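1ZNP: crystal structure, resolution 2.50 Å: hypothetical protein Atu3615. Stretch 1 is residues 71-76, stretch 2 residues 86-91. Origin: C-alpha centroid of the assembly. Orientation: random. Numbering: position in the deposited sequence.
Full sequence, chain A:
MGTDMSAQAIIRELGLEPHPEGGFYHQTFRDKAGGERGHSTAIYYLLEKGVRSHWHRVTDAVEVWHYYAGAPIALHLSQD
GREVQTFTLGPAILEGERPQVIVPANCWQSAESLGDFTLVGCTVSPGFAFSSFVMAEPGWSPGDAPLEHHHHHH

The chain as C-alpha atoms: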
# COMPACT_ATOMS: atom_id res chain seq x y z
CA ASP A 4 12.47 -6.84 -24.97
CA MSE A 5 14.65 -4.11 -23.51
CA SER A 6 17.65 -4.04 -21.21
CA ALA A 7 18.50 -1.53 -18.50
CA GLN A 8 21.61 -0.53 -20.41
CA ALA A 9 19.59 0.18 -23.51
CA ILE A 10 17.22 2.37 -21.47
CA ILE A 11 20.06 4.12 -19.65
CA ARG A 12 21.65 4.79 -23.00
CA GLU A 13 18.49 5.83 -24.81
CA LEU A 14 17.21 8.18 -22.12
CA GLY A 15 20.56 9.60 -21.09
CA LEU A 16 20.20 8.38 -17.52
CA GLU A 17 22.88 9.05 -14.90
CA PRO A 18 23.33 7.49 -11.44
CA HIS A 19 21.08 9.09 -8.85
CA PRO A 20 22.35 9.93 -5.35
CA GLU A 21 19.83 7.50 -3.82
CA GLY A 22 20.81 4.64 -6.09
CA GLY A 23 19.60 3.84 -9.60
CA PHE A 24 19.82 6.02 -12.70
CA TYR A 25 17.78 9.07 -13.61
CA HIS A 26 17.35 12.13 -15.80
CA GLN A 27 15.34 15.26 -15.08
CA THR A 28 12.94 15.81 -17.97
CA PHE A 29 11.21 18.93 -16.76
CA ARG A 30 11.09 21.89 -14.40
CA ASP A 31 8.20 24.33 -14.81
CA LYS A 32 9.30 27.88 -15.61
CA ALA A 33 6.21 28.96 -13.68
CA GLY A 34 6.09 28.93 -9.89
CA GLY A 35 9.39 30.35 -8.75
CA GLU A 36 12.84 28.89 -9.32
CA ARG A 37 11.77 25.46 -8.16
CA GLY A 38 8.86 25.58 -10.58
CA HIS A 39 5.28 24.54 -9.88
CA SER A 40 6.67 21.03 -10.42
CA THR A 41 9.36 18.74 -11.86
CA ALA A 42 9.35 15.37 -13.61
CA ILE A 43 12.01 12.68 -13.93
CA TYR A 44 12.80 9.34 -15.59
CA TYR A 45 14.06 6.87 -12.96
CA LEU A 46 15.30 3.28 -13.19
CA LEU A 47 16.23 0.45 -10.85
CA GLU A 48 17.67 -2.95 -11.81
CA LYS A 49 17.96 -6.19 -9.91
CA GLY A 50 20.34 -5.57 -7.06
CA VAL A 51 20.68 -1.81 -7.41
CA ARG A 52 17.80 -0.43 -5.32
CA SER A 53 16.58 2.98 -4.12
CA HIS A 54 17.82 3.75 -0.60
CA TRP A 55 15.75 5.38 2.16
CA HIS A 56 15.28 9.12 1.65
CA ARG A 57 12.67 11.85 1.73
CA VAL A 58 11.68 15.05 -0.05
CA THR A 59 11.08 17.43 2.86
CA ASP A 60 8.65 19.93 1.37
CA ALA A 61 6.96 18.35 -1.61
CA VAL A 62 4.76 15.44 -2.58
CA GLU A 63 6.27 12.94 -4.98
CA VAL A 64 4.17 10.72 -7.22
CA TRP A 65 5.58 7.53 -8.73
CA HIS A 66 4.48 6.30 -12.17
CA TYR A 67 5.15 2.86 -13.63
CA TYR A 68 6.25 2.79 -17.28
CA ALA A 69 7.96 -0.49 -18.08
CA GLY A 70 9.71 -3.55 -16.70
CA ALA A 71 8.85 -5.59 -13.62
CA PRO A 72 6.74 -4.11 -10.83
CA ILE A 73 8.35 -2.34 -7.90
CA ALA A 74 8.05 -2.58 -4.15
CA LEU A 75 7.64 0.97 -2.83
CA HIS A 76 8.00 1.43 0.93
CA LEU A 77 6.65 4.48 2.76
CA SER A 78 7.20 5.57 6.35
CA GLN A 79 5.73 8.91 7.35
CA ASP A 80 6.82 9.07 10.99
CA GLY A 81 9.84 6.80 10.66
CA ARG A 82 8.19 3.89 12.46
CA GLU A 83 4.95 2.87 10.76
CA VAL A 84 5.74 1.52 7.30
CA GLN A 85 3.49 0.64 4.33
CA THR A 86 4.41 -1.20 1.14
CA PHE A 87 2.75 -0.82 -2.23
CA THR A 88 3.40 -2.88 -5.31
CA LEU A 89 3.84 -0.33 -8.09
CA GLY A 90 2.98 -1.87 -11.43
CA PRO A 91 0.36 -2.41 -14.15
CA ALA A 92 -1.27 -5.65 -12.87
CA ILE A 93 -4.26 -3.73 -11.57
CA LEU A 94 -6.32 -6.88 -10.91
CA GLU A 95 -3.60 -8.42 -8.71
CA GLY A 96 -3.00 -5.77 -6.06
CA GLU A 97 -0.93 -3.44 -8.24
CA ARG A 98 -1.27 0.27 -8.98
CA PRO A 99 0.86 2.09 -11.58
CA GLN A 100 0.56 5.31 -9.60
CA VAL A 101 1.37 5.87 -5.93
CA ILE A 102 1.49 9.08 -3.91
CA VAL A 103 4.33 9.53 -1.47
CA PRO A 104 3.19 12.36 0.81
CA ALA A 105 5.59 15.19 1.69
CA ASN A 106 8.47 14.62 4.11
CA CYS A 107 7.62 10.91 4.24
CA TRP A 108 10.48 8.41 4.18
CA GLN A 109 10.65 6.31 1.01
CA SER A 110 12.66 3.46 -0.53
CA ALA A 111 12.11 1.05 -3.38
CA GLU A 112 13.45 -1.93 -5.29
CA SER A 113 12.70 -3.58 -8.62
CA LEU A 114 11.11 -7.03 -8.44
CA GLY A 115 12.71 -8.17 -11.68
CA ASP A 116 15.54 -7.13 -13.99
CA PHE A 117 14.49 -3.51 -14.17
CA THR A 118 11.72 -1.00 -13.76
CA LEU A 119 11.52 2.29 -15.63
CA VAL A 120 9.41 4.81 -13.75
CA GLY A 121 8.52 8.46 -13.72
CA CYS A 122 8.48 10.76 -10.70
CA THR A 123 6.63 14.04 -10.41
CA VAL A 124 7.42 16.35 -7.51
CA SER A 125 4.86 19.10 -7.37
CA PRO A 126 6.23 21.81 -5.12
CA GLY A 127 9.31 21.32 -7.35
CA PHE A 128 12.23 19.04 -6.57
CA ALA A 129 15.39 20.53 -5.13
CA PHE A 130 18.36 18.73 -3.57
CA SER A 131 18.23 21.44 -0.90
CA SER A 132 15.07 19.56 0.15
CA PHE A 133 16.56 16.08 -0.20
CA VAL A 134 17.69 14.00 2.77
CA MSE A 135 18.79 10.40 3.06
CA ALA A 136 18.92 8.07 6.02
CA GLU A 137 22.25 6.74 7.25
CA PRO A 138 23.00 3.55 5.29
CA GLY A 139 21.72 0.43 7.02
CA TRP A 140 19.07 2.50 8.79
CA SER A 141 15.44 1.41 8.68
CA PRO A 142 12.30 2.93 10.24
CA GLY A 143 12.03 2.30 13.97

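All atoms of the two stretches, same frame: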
# COMPACT_ATOMS: atom_id res chain seq x y z
N ALA A 71 9.50 -4.88 -14.71
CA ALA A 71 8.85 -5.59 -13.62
C ALA A 71 8.25 -4.60 -12.63
O ALA A 71 8.61 -3.43 -12.61
CB ALA A 71 9.87 -6.49 -12.90
N PRO A 72 7.30 -5.06 -11.79
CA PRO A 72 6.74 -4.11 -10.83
C PRO A 72 7.79 -3.73 -9.80
O PRO A 72 8.89 -4.28 -9.79
CB PRO A 72 5.56 -4.87 -10.22
CG PRO A 72 5.96 -6.32 -10.39
CD PRO A 72 6.56 -6.33 -11.78
N ILE A 73 7.44 -2.79 -8.94
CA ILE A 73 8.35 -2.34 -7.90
C ILE A 73 7.71 -2.43 -6.53
O ILE A 73 6.49 -2.39 -6.40
CB ILE A 73 8.80 -0.86 -8.16
CG1 ILE A 73 10.16 -0.84 -8.86
CG2 ILE A 73 8.82 -0.06 -6.86
CD1 ILE A 73 10.67 0.55 -9.16
N ALA A 74 8.54 -2.57 -5.51
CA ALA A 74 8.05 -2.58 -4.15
C ALA A 74 8.44 -1.20 -3.62
O ALA A 74 9.63 -0.88 -3.50
CB ALA A 74 8.71 -3.67 -3.37
N LEU A 75 7.43 -0.38 -3.34
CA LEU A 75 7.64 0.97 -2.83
C LEU A 75 7.26 0.97 -1.35
O LEU A 75 6.16 0.58 -0.98
CB LEU A 75 6.76 1.95 -3.60
CG LEU A 75 7.03 3.44 -3.37
CD1 LEU A 75 8.43 3.79 -3.79
CD2 LEU A 75 6.05 4.25 -4.18
N HIS A 76 8.20 1.40 -0.51
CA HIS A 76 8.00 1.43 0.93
C HIS A 76 7.90 2.86 1.43
O HIS A 76 8.75 3.69 1.11
CB HIS A 76 9.17 0.72 1.61
CG HIS A 76 9.49 -0.62 1.00
ND1 HIS A 76 8.69 -1.73 1.17
CD2 HIS A 76 10.52 -1.01 0.22
CE1 HIS A 76 9.21 -2.75 0.51
NE2 HIS A 76 10.32 -2.34 -0.07
N THR A 86 3.77 -0.76 2.37
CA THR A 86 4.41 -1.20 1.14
C THR A 86 3.41 -1.40 0.03
O THR A 86 2.43 -2.14 0.16
CB THR A 86 5.18 -2.52 1.37
OG1 THR A 86 6.22 -2.29 2.34
CG2 THR A 86 5.80 -3.02 0.06
N PHE A 87 3.65 -0.72 -1.09
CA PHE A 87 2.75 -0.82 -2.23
C PHE A 87 3.48 -1.42 -3.41
O PHE A 87 4.66 -1.14 -3.63
CB PHE A 87 2.23 0.58 -2.60
CG PHE A 87 1.61 1.31 -1.45
CD1 PHE A 87 0.39 0.88 -0.91
CD2 PHE A 87 2.25 2.40 -0.87
CE1 PHE A 87 -0.18 1.54 0.19
CE2 PHE A 87 1.70 3.06 0.23
CZ PHE A 87 0.48 2.63 0.76
N THR A 88 2.80 -2.28 -4.14
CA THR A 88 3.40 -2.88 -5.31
C THR A 88 3.02 -1.95 -6.47
O THR A 88 1.85 -1.83 -6.83
CB THR A 88 2.87 -4.31 -5.56
OG1 THR A 88 3.27 -5.14 -4.46
CG2 THR A 88 3.48 -4.89 -6.82
N LEU A 89 4.02 -1.26 -6.99
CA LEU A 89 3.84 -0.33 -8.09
C LEU A 89 3.99 -1.10 -9.38
O LEU A 89 5.05 -1.64 -9.64
CB LEU A 89 4.91 0.76 -8.02
CG LEU A 89 4.91 1.78 -9.15
CD1 LEU A 89 3.67 2.65 -9.06
CD2 LEU A 89 6.17 2.62 -9.07
N GLY A 90 2.93 -1.14 -10.18
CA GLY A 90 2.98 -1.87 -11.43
C GLY A 90 1.68 -1.78 -12.19
O GLY A 90 0.74 -1.12 -11.74
N PRO A 91 1.58 -2.45 -13.34
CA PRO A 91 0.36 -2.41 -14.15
C PRO A 91 -0.69 -3.50 -13.88
O PRO A 91 -1.81 -3.39 -14.36
CB PRO A 91 0.91 -2.49 -15.56
CG PRO A 91 2.02 -3.49 -15.40
CD PRO A 91 2.69 -3.05 -14.11

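Two neighbouring antiparallel strands, residues 73-76 and 86-89, are held together first by four main-chain hydrogen bonds, which fall into two reciprocal pairs. In the first, the amide N of Ile 73 donates to Leu 89 O at 2.7 Å, and Leu 89 N returns a bond to Ile 73 O at 2.8 Å. In the second, Leu 75 N donates to Phe 87 O at 2.9 Å and Phe 87 N to Leu 75 O at 2.8 Å. All four are short, and the N-H...O angles run from 151° at Leu 89 N to 173° at Leu 75 N, so the amides point well at their acceptors. This is the classic narrow ring of antiparallel sheet, in which two residues facing each other exchange both their NH and CO groups.

Between these rings lies the non-hydrogen-bonded pair Ala 74 and Thr 88, and beyond the second comes another, His 76 and Thr 86. In such pairs the alpha carbons help to fill the gap between the strands. The CA of Thr 88 lies 3.3 Å from Ile 73 O, and the CA of Thr 86 lies 3.3 Å from Leu 75 O; both are CA-H...O contacts, so each of these carbonyls accepts a full hydrogen bond and a weaker one from consecutive residues of the partner strand.

A single side-chain hydrogen bond joins the strands. His 76 ND1 and Thr 86 OG1 are 2.8 Å apart, and the hydroxyl sits at the edge of the imidazole, near the ring plane, where the nitrogen's lone pair or its hydrogen would lie. Histidine suits this place because its ring offers two nitrogens: ND1 pairs with Thr 86, and NE2 is hydrogen-bonded elsewhere in the structure. Threonine suits its own place because a beta-branched residue is at ease in an extended strand, while its hydroxyl, held close to the backbone, can reach the ring of the residue directly across.

The alternation of the strands sends Ala 74, His 76, Thr 86 and Thr 88 to one face of the sheet and Ile 73, Leu 75, Phe 87 and Leu 89 to the other. The four residues on this second face are all apolar and all buried, which suits side chains with no polar groups to satisfy. Ile 73 CG2 packs on Leu 89 CB at 4.2 Å, a contact between side chains that face each other across a hydrogen-bonded pair. Leu 75 and Leu 89 share a rotamer, chi1 t and chi2 p, common for leucine. On the first face Ala 74, with only a methyl group, takes little room opposite Thr 88.

Just before the first strand begins, Pro 72 continues the contact. Its ring nitrogen has no hydrogen to give; its CA makes a close contact with Leu 89 O at 3.2 Å, and its CB lies 4.0 Å from Thr 88 CG2 and 4.1 Å from Gly 90 CA. Glycine fits opposite it: an ideal CB on Gly 90 would point toward the other stretch and come within 2.9 Å of Pro 72 CB, a clash. The absent side chain lets the two backbones stay close, with 4.4 Å between Pro 72 CA and Gly 90 CA.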